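Local coordinates for cobalamin biosynthesis protein CobN (Mycobacterium tuberculosis, PDB 7C6O) that forms the large, catalytic subunit of cobaltochelatase, the enzyme that inserts cobalt into a corrin ring during cobalamin biosynthesis, at residues A1094-G1098 / T1108-E1114; T1115-R1120 / D1162-E1166. One frame throughout, in Å; residues are numbered along the deposited sequence. Where two conformers were deposited one is given.

Contact 1 of 2, residues A1094-G1098 / T1108-E1114; sequences AAYIG and TRTLSEE
Ile1097 and Arg1109 form a hydrogen-bonded antiparallel pair in the beta hairpin that ends a mixed sheet, just where its second strand turns into a helix. Ile1097 N gives a bond to Arg1109 O (2.7 Å), and Arg1109 N returns one to Ile1097 O (3.1 Å). The next bond already belongs to the helix: Leu1111 N, in its first turn, donates to Ala1095 O at 2.7 Å, while Ala1095 CB packs against Leu1111 CB. On the face carrying Ile1097 and Arg1109, Ile1097 CG1 rests 3.9 Å from Glu1114 CB, the two side chains crossing at about a right angle. The CB of Tyr1096 points away from 1108-1114, yet its ring meets the methyls of Thr1108 (CD2 to CG2, 3.8 Å) and Thr1110 obliquely and continues onto Leu866 and Tyr870 of helix 853-874.

Thr1110 N-caps the helix in a capping box: Glu1113 N donates to Thr1110 OG1, and Thr1110 N to Glu1113 OE1 from above the carboxylate plane. Glu1113 OE2 also pairs with Arg869. Glu1114 bends at its second torsion (chi2 72°), which brings the carboxylate round to Arg1109. Arg1109 NH1, shared with Asp1099, forms a salt bridge with Glu1114 OE1 at 2.8 Å; it comes on the syn side, 34° out of the carboxylate plane, and OE1 lies 27° out of the guanidinium plane.

Contact 2 of 2, residues T1115-R1120 / D1162-E1166; sequences TTRVFR and DWMYE
Met1164 reaches from its helix across to Phe1119, CB first: this atom lies over the phenylalanine face, 4.1 Å from the ring centroid, in a CH-pi contact. CG sits over the six-membered ring of its own neighbour Trp1163, 3.4 Å above the plane, so the methionine chain runs between two aromatic rings. SD stands higher over the Phe1119 face, 5.1 Å from the centroid, a Met-aromatic contact at some distance. The chain then bends about the CG-SD bond (chi3 67°), and CE drops back over the same face beside the root of the ring, 3.8 Å from Phe1119 CG. This methyl also meets the CG2 methyls of Thr1115, at 4.0 Å, and Thr1116.

The arrangement is a pair of roughly parallel helices, 1111-1123 and 1162-1174; the axes of the two segments come no nearer than 12.1 Å, and long side chains therefore bridge the gap instead of close backbone packing. Phe1119 points toward the other helix, with CZ 3.3 Å from Met1164 O. Its CE2 touches Trp1163 CZ3, the two ring planes standing 84° apart. Trp1163 leans back over Met1164 and carries its six-membered ring on to Arg1120. There CH2 lies over one guanidinium face, toward its rim and 3.2 Å from Arg1120 NH2, the two planes only 23° apart. Asp666, at NE, and the carbonyl of Ala661, at NH2, hold that guanidinium from helix 663-666 and the residues just before it.

In the fold
Helix 1111-1123 is common to both contacts, whose centres lie 15 Å apart. Along the chain they come in series: contact 1 closes the hairpin of strands 1094-1099 and 1107-1110 and starts the helix, and contact 2 uses its following turns, meeting helix 1162-1174 after a mostly helical stretch of 41 residues. Strand 1107-1110 is the outermost of a mixed sheet of eight strands, so the helix links that sheet edge to helix 1162-1174, near the C-terminus. Both contacts belong to the CobN/magnesium chelatase part of the chain, far from the N-terminal sodium site at Asp125 and Ser127.

Contact 1 of 2, residues A1094-G1098 / T1108-E1114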
loop_
_atom_site.group_PDB
_atom_site.type_symbol
_atom_site.label_atom_id
_atom_site.label_comp_id
_atom_site.label_asym_id
_atom_site.label_seq_id
_atom_site.Cartn_x
_atom_site.Cartn_y
_atom_site.Cartn_z
ATOM N N ALA A 1094 -13.365 -12.537 23.319
ATOM C CA ALA A 1094 -12.504 -13.542 22.716
ATOM C C ALA A 1094 -11.600 -12.870 21.689
ATOM O O ALA A 1094 -11.982 -11.896 21.035
ATOM C CB ALA A 1094 -13.337 -14.646 22.063
ATOM N N ALA A 1095 -10.374 -13.372 21.572
ATOM C CA ALA A 1095 -9.394 -12.816 20.642
ATOM C C ALA A 1095 -8.890 -13.949 19.762
ATOM O O ALA A 1095 -8.205 -14.856 20.247
ATOM C CB ALA A 1095 -8.245 -12.137 21.387
ATOM N N TYR A 1096 -9.241 -13.909 18.480
ATOM C CA TYR A 1096 -8.891 -14.960 17.537
ATOM C C TYR A 1096 -7.923 -14.439 16.485
ATOM O O TYR A 1096 -7.950 -13.260 16.120
ATOM C CB TYR A 1096 -10.126 -15.516 16.819
ATOM C CG TYR A 1096 -11.068 -16.339 17.668
ATOM C CD1 TYR A 1096 -10.792 -16.611 19.002
ATOM C CD2 TYR A 1096 -12.237 -16.857 17.121
ATOM C CE1 TYR A 1096 -11.661 -17.369 19.771
ATOM C CE2 TYR A 1096 -13.112 -17.611 17.882
ATOM C CZ TYR A 1096 -12.819 -17.865 19.203
ATOM O OH TYR A 1096 -13.692 -18.618 19.955
ATOM N N ILE A 1097 -7.086 -15.345 15.988
ATOM C CA ILE A 1097 -6.223 -15.104 14.837
ATOM C C ILE A 1097 -6.728 -15.978 13.697
ATOM O O ILE A 1097 -6.803 -17.205 13.835
ATOM C CB ILE A 1097 -4.752 -15.416 15.151
ATOM C CG1 ILE A 1097 -4.169 -14.383 16.119
ATOM C CG2 ILE A 1097 -3.932 -15.489 13.868
ATOM C CD1 ILE A 1097 -4.043 -12.999 15.530
ATOM N N GLY A 1098 -7.081 -15.354 12.579
ATOM C CA GLY A 1098 -7.404 -16.113 11.386
ATOM C C GLY A 1098 -6.165 -16.334 10.544
ATOM O O GLY A 1098 -5.532 -15.371 10.107
ATOM N N THR A 1108 -8.378 -21.215 12.266
ATOM C CA THR A 1108 -8.587 -20.200 13.288
ATOM C C THR A 1108 -8.034 -20.709 14.610
ATOM O O THR A 1108 -8.240 -21.870 14.975
ATOM C CB THR A 1108 -10.078 -19.855 13.436
ATOM O OG1 THR A 1108 -10.578 -19.348 12.192
ATOM C CG2 THR A 1108 -10.293 -18.805 14.521
ATOM N N ARG A 1109 -7.312 -19.844 15.315
ATOM C CA ARG A 1109 -6.828 -20.171 16.646
ATOM C C ARG A 1109 -6.970 -18.943 17.530
ATOM O O ARG A 1109 -7.176 -17.827 17.046
ATOM C CB ARG A 1109 -5.375 -20.672 16.612
ATOM C CG ARG A 1109 -4.369 -19.683 16.065
ATOM C CD ARG A 1109 -3.003 -20.350 15.897
ATOM N NE ARG A 1109 -3.007 -21.336 14.820
ATOM C CZ ARG A 1109 -2.569 -21.100 13.585
ATOM N NH1 ARG A 1109 -2.076 -19.912 13.263
ATOM N NH2 ARG A 1109 -2.619 -22.059 12.671
ATOM N N THR A 1110 -6.886 -19.161 18.839
ATOM C CA THR A 1110 -6.963 -18.039 19.759
ATOM C C THR A 1110 -5.659 -17.248 19.731
ATOM O O THR A 1110 -4.617 -17.728 19.272
ATOM C CB THR A 1110 -7.258 -18.512 21.184
ATOM O OG1 THR A 1110 -6.128 -19.226 21.703
ATOM C CG2 THR A 1110 -8.484 -19.422 21.208
ATOM N N LEU A 1111 -5.733 -16.007 20.217
ATOM C CA LEU A 1111 -4.534 -15.181 20.317
ATOM C C LEU A 1111 -3.511 -15.808 21.257
ATOM O O LEU A 1111 -2.303 -15.749 21.001
ATOM C CB LEU A 1111 -4.908 -13.773 20.781
ATOM C CG LEU A 1111 -3.774 -12.766 20.991
ATOM C CD1 LEU A 1111 -2.940 -12.622 19.725
ATOM C CD2 LEU A 1111 -4.344 -11.421 21.420
ATOM N N SER A 1112 -3.973 -16.417 22.351
ATOM C CA SER A 1112 -3.046 -17.097 23.253
ATOM C C SER A 1112 -2.338 -18.249 22.550
ATOM O O SER A 1112 -1.128 -18.441 22.723
ATOM C CB SER A 1112 -3.784 -17.603 24.491
ATOM O OG SER A 1112 -2.915 -18.381 25.298
ATOM N N GLU A 1113 -3.079 -19.023 21.749
ATOM C CA GLU A 1113 -2.477 -20.122 21.000
ATOM C C GLU A 1113 -1.457 -19.611 19.991
ATOM O O GLU A 1113 -0.368 -20.181 19.857
ATOM C CB GLU A 1113 -3.565 -20.936 20.292
ATOM C CG GLU A 1113 -4.386 -21.822 21.221
ATOM C CD GLU A 1113 -5.598 -22.438 20.539
ATOM O OE1 GLU A 1113 -5.987 -21.966 19.448
ATOM O OE2 GLU A 1113 -6.167 -23.397 21.098
ATOM N N GLU A 1114 -1.793 -18.544 19.265
ATOM C CA GLU A 1114 -0.863 -18.014 18.273
ATOM C C GLU A 1114 0.377 -17.428 18.936
ATOM O O GLU A 1114 1.487 -17.545 18.401
ATOM C CB GLU A 1114 -1.564 -16.969 17.402
ATOM C CG GLU A 1114 -0.660 -16.288 16.372
ATOM C CD GLU A 1114 -0.264 -17.189 15.214
ATOM O OE1 GLU A 1114 -0.700 -18.358 15.174
ATOM O OE2 GLU A 1114 0.486 -16.722 14.332
#

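Contact 2 of 2, residues T1115-R1120 / D1162-E1166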
loop_
_atom_site.group_PDB
_atom_site.type_symbol
_atom_site.label_atom_id
_atom_site.label_comp_id
_atom_site.label_asym_id
_atom_site.label_seq_id
_atom_site.Cartn_x
_atom_site.Cartn_y
_atom_site.Cartn_z
ATOM N N THR A 1115 0.215 -16.803 20.106
ATOM C CA THR A 1115 1.362 -16.221 20.798
ATOM C C THR A 1115 2.346 -17.303 21.231
ATOM O O THR A 1115 3.555 -17.187 20.997
ATOM C CB THR A 1115 0.898 -15.400 22.003
ATOM O OG1 THR A 1115 0.022 -14.352 21.563
ATOM C CG2 THR A 1115 2.099 -14.784 22.718
ATOM N N THR A 1116 1.844 -18.373 21.854
ATOM C CA THR A 1116 2.734 -19.455 22.269
ATOM C C THR A 1116 3.337 -20.176 21.070
ATOM O O THR A 1116 4.482 -20.631 21.142
ATOM C CB THR A 1116 2.000 -20.448 23.171
ATOM O OG1 THR A 1116 0.891 -21.022 22.468
ATOM C CG2 THR A 1116 1.499 -19.754 24.425
ATOM N N ARG A 1117 2.586 -20.298 19.970
ATOM C CA ARG A 1117 3.147 -20.879 18.753
ATOM C C ARG A 1117 4.312 -20.045 18.238
ATOM O O ARG A 1117 5.383 -20.576 17.929
ATOM C CB ARG A 1117 2.064 -21.002 17.680
ATOM C CG ARG A 1117 1.182 -22.229 17.809
ATOM C CD ARG A 1117 -0.035 -22.103 16.911
ATOM N NE ARG A 1117 -0.834 -23.324 16.884
ATOM C CZ ARG A 1117 -0.850 -24.184 15.870
ATOM N NH1 ARG A 1117 -0.113 -23.954 14.792
ATOM N NH2 ARG A 1117 -1.607 -25.269 15.930
ATOM N N VAL A 1118 4.114 -18.729 18.135
ATOM C CA VAL A 1118 5.189 -17.841 17.697
ATOM C C VAL A 1118 6.341 -17.874 18.691
ATOM O O VAL A 1118 7.518 -17.857 18.305
ATOM C CB VAL A 1118 4.644 -16.414 17.495
ATOM C CG1 VAL A 1118 5.776 -15.415 17.337
ATOM C CG2 VAL A 1118 3.723 -16.371 16.283
ATOM N N PHE A 1119 6.021 -17.947 19.988
ATOM C CA PHE A 1119 7.057 -17.956 21.016
ATOM C C PHE A 1119 7.980 -19.159 20.856
ATOM O O PHE A 1119 9.208 -19.019 20.858
ATOM C CB PHE A 1119 6.412 -17.949 22.405
ATOM C CG PHE A 1119 7.380 -17.682 23.529
ATOM C CD1 PHE A 1119 7.744 -16.385 23.855
ATOM C CD2 PHE A 1119 7.918 -18.726 24.264
ATOM C CE1 PHE A 1119 8.628 -16.135 24.888
ATOM C CE2 PHE A 1119 8.800 -18.482 25.301
ATOM C CZ PHE A 1119 9.156 -17.187 25.613
ATOM N N ARG A 1120 7.405 -20.351 20.694
ATOM C CA ARG A 1120 8.234 -21.548 20.613
ATOM C C ARG A 1120 8.835 -21.739 19.225
ATOM O O ARG A 1120 9.997 -22.140 19.106
ATOM C CB ARG A 1120 7.424 -22.779 21.013
ATOM C CG ARG A 1120 6.999 -22.797 22.468
ATOM C CD ARG A 1120 6.678 -24.213 22.880
ATOM N NE ARG A 1120 6.004 -24.305 24.170
ATOM C CZ ARG A 1120 6.617 -24.551 25.322
ATOM N NH1 ARG A 1120 7.933 -24.718 25.357
ATOM N NH2 ARG A 1120 5.908 -24.630 26.440
ATOM N N ASP A 1162 3.954 -15.959 32.927
ATOM C CA ASP A 1162 5.190 -15.698 33.659
ATOM C C ASP A 1162 6.330 -16.582 33.165
ATOM O O ASP A 1162 7.475 -16.129 33.072
ATOM C CB ASP A 1162 4.974 -15.894 35.160
ATOM C CG ASP A 1162 4.346 -14.683 35.823
ATOM O OD1 ASP A 1162 3.935 -13.749 35.102
ATOM O OD2 ASP A 1162 4.271 -14.663 37.070
ATOM N N TRP A 1163 6.035 -17.843 32.827
ATOM C CA TRP A 1163 7.092 -18.734 32.356
ATOM C C TRP A 1163 7.681 -18.253 31.035
ATOM O O TRP A 1163 8.848 -18.532 30.736
ATOM C CB TRP A 1163 6.569 -20.173 32.229
ATOM C CG TRP A 1163 5.665 -20.440 31.050
ATOM C CD1 TRP A 1163 4.299 -20.427 31.043
ATOM C CD2 TRP A 1163 6.069 -20.790 29.718
ATOM N NE1 TRP A 1163 3.828 -20.734 29.786
ATOM C CE2 TRP A 1163 4.894 -20.962 28.956
ATOM C CE3 TRP A 1163 7.309 -20.966 29.095
ATOM C CZ2 TRP A 1163 4.925 -21.301 27.607
ATOM C CZ3 TRP A 1163 7.337 -21.301 27.756
ATOM C CH2 TRP A 1163 6.152 -21.461 27.024
ATOM N N MET A 1164 6.905 -17.514 30.242
ATOM C CA MET A 1164 7.436 -16.978 28.994
ATOM C C MET A 1164 8.351 -15.783 29.245
ATOM O O MET A 1164 9.376 -15.638 28.572
ATOM C CB MET A 1164 6.285 -16.609 28.061
ATOM C CG MET A 1164 5.380 -17.796 27.780
ATOM S SD MET A 1164 3.785 -17.377 27.072
ATOM C CE MET A 1164 4.279 -16.762 25.464
ATOM N N TYR A 1165 8.004 -14.927 30.212
ATOM C CA TYR A 1165 8.911 -13.851 30.602
ATOM C C TYR A 1165 10.219 -14.406 31.153
ATOM O O TYR A 1165 11.295 -13.857 30.890
ATOM C CB TYR A 1165 8.250 -12.946 31.641
ATOM C CG TYR A 1165 7.354 -11.867 31.072
ATOM C CD1 TYR A 1165 7.882 -10.806 30.349
ATOM C CD2 TYR A 1165 5.983 -11.896 31.289
ATOM C CE1 TYR A 1165 7.063 -9.813 29.837
ATOM C CE2 TYR A 1165 5.155 -10.905 30.783
ATOM C CZ TYR A 1165 5.701 -9.868 30.060
ATOM O OH TYR A 1165 4.878 -8.881 29.558
ATOM N N GLU A 1166 10.144 -15.487 31.934
ATOM C CA GLU A 1166 11.356 -16.110 32.455
ATOM C C GLU A 1166 12.252 -16.590 31.322
ATOM O O GLU A 1166 13.461 -16.335 31.320
ATOM C CB GLU A 1166 10.998 -17.274 33.380
ATOM C CG GLU A 1166 10.303 -16.860 34.665
ATOM C CD GLU A 1166 9.924 -18.049 35.535
ATOM O OE1 GLU A 1166 9.991 -19.200 35.052
ATOM O OE2 GLU A 1166 9.554 -17.829 36.706
#